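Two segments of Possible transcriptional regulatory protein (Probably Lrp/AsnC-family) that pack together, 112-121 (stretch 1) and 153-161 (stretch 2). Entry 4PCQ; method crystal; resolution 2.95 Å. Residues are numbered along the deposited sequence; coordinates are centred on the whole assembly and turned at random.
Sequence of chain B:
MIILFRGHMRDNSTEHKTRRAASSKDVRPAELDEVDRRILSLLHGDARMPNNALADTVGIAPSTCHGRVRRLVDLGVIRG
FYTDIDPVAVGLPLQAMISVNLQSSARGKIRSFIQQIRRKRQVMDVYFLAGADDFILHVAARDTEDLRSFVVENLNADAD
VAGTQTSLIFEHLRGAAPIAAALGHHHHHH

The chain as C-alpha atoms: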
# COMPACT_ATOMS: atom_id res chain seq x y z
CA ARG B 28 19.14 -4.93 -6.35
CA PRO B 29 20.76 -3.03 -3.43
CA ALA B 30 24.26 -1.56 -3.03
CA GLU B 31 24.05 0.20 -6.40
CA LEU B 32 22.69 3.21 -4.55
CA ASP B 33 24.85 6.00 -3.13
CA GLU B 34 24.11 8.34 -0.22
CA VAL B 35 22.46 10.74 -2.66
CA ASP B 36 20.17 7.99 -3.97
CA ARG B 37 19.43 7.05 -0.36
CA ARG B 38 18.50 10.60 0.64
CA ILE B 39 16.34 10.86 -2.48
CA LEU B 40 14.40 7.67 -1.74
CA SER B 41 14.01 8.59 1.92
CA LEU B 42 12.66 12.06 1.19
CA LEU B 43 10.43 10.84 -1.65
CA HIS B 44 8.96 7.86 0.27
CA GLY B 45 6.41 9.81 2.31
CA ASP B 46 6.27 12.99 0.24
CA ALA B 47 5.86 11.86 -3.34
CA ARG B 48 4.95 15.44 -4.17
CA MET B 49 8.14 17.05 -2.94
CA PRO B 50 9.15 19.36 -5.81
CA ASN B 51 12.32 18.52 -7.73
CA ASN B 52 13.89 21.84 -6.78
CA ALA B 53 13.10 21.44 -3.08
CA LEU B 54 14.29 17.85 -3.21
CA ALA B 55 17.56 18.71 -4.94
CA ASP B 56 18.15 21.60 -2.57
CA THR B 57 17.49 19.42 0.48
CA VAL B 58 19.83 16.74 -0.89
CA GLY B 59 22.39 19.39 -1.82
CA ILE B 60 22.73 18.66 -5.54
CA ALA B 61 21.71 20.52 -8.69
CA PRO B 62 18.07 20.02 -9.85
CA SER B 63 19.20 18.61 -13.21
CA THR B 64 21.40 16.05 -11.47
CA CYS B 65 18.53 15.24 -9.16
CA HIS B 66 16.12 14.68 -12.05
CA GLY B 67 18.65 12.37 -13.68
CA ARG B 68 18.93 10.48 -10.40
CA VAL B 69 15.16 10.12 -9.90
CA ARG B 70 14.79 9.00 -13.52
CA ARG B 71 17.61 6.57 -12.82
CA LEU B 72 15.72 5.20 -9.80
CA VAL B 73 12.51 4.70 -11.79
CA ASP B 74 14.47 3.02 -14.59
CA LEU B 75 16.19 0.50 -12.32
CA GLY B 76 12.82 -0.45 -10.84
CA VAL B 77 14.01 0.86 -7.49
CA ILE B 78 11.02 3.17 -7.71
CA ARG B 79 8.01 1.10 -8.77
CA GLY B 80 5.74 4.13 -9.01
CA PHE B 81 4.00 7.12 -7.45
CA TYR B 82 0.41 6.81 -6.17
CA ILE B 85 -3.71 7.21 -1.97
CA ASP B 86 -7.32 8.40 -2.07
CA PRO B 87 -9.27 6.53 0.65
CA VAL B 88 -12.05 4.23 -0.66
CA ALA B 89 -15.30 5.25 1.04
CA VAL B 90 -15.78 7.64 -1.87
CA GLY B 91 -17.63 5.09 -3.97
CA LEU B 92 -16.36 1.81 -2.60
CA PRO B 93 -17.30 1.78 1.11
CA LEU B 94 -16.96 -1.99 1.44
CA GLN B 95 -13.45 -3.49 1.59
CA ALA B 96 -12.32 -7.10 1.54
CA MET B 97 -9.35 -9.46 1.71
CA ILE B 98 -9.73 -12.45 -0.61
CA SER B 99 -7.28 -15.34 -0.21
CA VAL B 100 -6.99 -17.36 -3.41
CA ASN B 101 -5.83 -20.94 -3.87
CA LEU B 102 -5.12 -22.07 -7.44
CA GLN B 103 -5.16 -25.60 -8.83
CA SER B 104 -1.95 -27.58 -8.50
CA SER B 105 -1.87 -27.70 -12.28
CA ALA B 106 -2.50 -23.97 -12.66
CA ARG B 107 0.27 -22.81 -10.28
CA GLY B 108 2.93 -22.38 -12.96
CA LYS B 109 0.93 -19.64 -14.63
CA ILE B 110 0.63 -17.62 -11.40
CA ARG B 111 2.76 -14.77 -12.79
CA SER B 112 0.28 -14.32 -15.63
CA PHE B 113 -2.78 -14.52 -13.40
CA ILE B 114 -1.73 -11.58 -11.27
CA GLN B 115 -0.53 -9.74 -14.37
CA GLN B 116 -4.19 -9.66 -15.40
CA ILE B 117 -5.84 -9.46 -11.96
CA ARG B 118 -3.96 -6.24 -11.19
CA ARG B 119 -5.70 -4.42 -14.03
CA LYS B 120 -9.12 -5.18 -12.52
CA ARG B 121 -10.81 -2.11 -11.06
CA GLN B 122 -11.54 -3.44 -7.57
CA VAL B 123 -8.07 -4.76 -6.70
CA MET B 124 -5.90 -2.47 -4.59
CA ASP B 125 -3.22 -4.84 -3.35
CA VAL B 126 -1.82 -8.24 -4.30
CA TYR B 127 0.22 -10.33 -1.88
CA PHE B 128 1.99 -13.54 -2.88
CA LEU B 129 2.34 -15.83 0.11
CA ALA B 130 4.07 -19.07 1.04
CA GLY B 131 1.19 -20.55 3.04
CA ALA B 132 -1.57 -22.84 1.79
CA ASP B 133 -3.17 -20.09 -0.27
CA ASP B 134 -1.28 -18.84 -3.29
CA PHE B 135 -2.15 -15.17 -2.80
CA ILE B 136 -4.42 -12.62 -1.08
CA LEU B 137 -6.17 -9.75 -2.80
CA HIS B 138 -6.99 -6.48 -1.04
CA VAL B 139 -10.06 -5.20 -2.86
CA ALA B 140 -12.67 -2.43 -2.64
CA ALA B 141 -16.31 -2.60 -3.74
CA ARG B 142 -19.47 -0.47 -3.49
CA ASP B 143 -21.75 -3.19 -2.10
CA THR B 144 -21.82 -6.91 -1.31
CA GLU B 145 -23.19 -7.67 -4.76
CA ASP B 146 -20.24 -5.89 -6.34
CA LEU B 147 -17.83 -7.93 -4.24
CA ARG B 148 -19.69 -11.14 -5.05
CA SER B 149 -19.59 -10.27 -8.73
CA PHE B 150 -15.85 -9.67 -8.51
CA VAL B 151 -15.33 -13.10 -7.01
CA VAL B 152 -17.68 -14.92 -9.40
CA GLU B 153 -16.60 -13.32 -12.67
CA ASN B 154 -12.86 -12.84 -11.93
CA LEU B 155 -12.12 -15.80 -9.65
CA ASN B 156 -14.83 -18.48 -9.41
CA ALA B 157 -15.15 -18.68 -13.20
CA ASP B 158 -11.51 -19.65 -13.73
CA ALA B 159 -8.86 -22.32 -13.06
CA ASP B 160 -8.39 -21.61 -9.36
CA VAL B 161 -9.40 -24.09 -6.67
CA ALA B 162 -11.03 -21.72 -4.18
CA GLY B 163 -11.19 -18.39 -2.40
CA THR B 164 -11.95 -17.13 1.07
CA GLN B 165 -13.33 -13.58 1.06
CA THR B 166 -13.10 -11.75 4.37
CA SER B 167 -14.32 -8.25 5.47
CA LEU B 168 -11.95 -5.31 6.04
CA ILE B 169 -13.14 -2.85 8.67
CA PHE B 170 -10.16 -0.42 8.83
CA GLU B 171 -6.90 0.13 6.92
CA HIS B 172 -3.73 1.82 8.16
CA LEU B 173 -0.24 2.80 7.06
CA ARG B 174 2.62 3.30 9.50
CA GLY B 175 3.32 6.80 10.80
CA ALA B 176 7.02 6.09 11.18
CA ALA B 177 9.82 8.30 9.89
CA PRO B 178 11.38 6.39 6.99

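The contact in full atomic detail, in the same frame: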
# COMPACT_ATOMS: atom_id res chain seq x y z
N SER B 112 1.23 -14.86 -14.66
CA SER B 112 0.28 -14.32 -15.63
C SER B 112 -1.00 -13.88 -14.95
O SER B 112 -1.54 -12.82 -15.26
CB SER B 112 -0.05 -15.36 -16.69
OG SER B 112 -1.22 -14.97 -17.40
N PHE B 113 -1.47 -14.71 -14.02
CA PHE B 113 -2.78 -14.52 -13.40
C PHE B 113 -2.84 -13.14 -12.76
O PHE B 113 -3.71 -12.31 -13.07
CB PHE B 113 -3.00 -15.61 -12.35
CG PHE B 113 -4.40 -15.63 -11.77
CD1 PHE B 113 -5.38 -16.38 -12.38
CD2 PHE B 113 -4.71 -14.94 -10.61
CE1 PHE B 113 -6.66 -16.43 -11.86
CE2 PHE B 113 -6.00 -14.98 -10.08
CZ PHE B 113 -6.97 -15.73 -10.71
N ILE B 114 -1.84 -12.87 -11.93
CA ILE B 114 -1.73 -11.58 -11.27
C ILE B 114 -1.61 -10.47 -12.30
O ILE B 114 -2.24 -9.42 -12.18
CB ILE B 114 -0.52 -11.55 -10.32
CG1 ILE B 114 -0.68 -12.64 -9.25
CG2 ILE B 114 -0.36 -10.18 -9.67
CD1 ILE B 114 -1.98 -12.56 -8.49
N GLN B 115 -0.81 -10.73 -13.34
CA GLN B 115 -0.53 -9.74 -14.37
C GLN B 115 -1.84 -9.23 -14.98
O GLN B 115 -1.91 -8.09 -15.46
CB GLN B 115 0.38 -10.32 -15.43
N GLN B 116 -2.87 -10.07 -14.94
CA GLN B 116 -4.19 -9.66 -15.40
C GLN B 116 -5.01 -9.10 -14.24
O GLN B 116 -5.63 -8.04 -14.36
CB GLN B 116 -4.94 -10.84 -16.04
N ILE B 117 -4.98 -9.80 -13.10
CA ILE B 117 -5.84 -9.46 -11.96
C ILE B 117 -5.58 -8.05 -11.44
O ILE B 117 -6.47 -7.42 -10.88
CB ILE B 117 -5.74 -10.49 -10.81
CG1 ILE B 117 -7.05 -10.57 -10.03
CG2 ILE B 117 -4.59 -10.15 -9.88
CD1 ILE B 117 -7.96 -11.65 -10.52
N ARG B 118 -4.36 -7.56 -11.64
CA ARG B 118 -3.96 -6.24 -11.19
C ARG B 118 -4.72 -5.16 -11.94
O ARG B 118 -5.00 -4.10 -11.39
CB ARG B 118 -2.46 -6.03 -11.42
CG ARG B 118 -1.56 -6.73 -10.42
CD ARG B 118 -0.13 -6.40 -10.74
NE ARG B 118 0.20 -5.05 -10.33
CZ ARG B 118 1.31 -4.41 -10.70
NH1 ARG B 118 2.17 -5.01 -11.51
NH2 ARG B 118 1.53 -3.18 -10.28
N ARG B 119 -5.05 -5.43 -13.20
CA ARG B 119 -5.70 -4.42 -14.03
C ARG B 119 -7.18 -4.25 -13.66
O ARG B 119 -7.81 -3.27 -14.06
CB ARG B 119 -5.55 -4.77 -15.50
N LYS B 120 -7.71 -5.20 -12.90
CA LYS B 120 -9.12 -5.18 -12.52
C LYS B 120 -9.39 -4.02 -11.57
O LYS B 120 -8.57 -3.71 -10.72
CB LYS B 120 -9.50 -6.52 -11.90
CG LYS B 120 -9.20 -7.69 -12.84
CD LYS B 120 -9.92 -7.52 -14.17
CE LYS B 120 -10.03 -8.83 -14.93
NZ LYS B 120 -10.02 -10.03 -14.03
N ARG B 121 -10.54 -3.38 -11.74
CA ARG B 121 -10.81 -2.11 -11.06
C ARG B 121 -10.85 -2.20 -9.53
O ARG B 121 -10.40 -1.29 -8.84
CB ARG B 121 -12.11 -1.51 -11.57
N GLU B 153 -17.06 -13.56 -11.31
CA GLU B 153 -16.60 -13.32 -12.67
C GLU B 153 -15.07 -13.29 -12.84
O GLU B 153 -14.56 -13.66 -13.90
CB GLU B 153 -17.31 -12.09 -13.26
CG GLU B 153 -18.75 -12.46 -13.67
CD GLU B 153 -19.80 -11.47 -13.19
OE1 GLU B 153 -21.00 -11.85 -13.18
OE2 GLU B 153 -19.45 -10.33 -12.83
N ASN B 154 -14.33 -12.86 -11.82
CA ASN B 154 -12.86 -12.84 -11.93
C ASN B 154 -12.14 -14.05 -11.32
O ASN B 154 -11.05 -14.40 -11.75
CB ASN B 154 -12.27 -11.55 -11.36
CG ASN B 154 -12.65 -10.34 -12.16
OD1 ASN B 154 -12.30 -10.22 -13.34
ND2 ASN B 154 -13.36 -9.41 -11.53
N LEU B 155 -12.75 -14.67 -10.32
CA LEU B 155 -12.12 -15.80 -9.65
C LEU B 155 -12.85 -17.13 -9.88
O LEU B 155 -12.31 -18.04 -10.51
CB LEU B 155 -11.98 -15.52 -8.15
CG LEU B 155 -11.18 -14.27 -7.79
CD1 LEU B 155 -11.19 -14.02 -6.29
CD2 LEU B 155 -9.76 -14.34 -8.33
N ASN B 156 -14.07 -17.23 -9.38
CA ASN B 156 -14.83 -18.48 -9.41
C ASN B 156 -14.99 -19.08 -10.81
O ASN B 156 -15.10 -20.29 -10.97
CB ASN B 156 -16.21 -18.29 -8.77
CG ASN B 156 -16.14 -18.24 -7.25
OD1 ASN B 156 -15.07 -18.45 -6.66
ND2 ASN B 156 -17.27 -17.94 -6.62
N ALA B 157 -15.01 -18.22 -11.82
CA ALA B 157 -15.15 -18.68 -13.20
C ALA B 157 -13.79 -18.80 -13.87
O ALA B 157 -13.59 -18.29 -14.97
CB ALA B 157 -16.05 -17.74 -13.98
N ASP B 158 -12.86 -19.47 -13.20
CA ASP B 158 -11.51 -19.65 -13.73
C ASP B 158 -10.86 -20.91 -13.16
O ASP B 158 -11.47 -21.63 -12.37
CB ASP B 158 -10.66 -18.42 -13.41
CG ASP B 158 -9.45 -18.28 -14.33
OD1 ASP B 158 -8.95 -19.31 -14.82
OD2 ASP B 158 -9.01 -17.14 -14.55
N ALA B 159 -9.61 -21.17 -13.55
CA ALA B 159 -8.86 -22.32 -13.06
C ALA B 159 -8.14 -22.03 -11.75
O ALA B 159 -6.91 -22.08 -11.67
CB ALA B 159 -7.86 -22.79 -14.12
N ASP B 160 -8.91 -21.71 -10.71
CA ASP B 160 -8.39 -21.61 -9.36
C ASP B 160 -9.28 -22.39 -8.41
O ASP B 160 -10.50 -22.31 -8.50
CB ASP B 160 -8.23 -20.15 -8.93
CG ASP B 160 -9.54 -19.39 -8.94
OD1 ASP B 160 -10.38 -19.61 -8.05
OD2 ASP B 160 -9.72 -18.56 -9.86
N VAL B 161 -8.66 -23.15 -7.51
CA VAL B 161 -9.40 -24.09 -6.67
C VAL B 161 -10.46 -23.41 -5.82
O VAL B 161 -11.63 -23.81 -5.84
CB VAL B 161 -8.43 -24.89 -5.80

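Stretch 2 opens as the last turn of a helix, 153-156, with a wider pi-type turn. It packs against a helix of stretch 1 that continues from earlier in the chain. The backbones come to 7.8 Å between Ile-117 CA and Asn-154 CA, and 9.9 Å between Phe-113 CA and Ala-159 CA. The contact is small and buries 259 Å² in total.

Glu-153 points sideways and makes no contact. Asn-154 points toward stretch 1 and carries the one hydrogen bond between the stretches. The charged ammonium group of Lys-120 donates from NZ to the amide oxygen Asn-154 OD1 at 2.4 Å. This is very short, and a 2.95 Å model does not fix such a length precisely. Lys-120 is the last residue of a type I turn that begins at Ile-117, and its CA-to-CB bond points toward stretch 2. Asn-154 ND2 is bonded elsewhere in the structure.

Leu-155 supplies the apolar part. Its CB points sideways, but the end of the side chain comes nearer. Leu-155 CD2 lies 3.9 Å from Ile-117 CD1 and 3.9 Å from Phe-113 CZ, at the edge of the ring. Phe-113 and Ile-117 are one helical turn apart, so both reach the same methyl.

Asn-156 and Ala-157 do not touch stretch 1. Ala-157 leaves helical geometry, and the chain turns back toward Phe-113. Asp-158 OD2 approaches Phe-113 CE1 at 3.6 Å, while Asp-158 OD1 accepts a very short bond from Ala-159 N, 2.3 Å. Asp-160 OD2 lies 4.0 Å from Phe-113 CZ and 2.7 Å from Leu-155 O. Both ring approaches are van der Waals contacts of a carboxylate oxygen with a ring carbon.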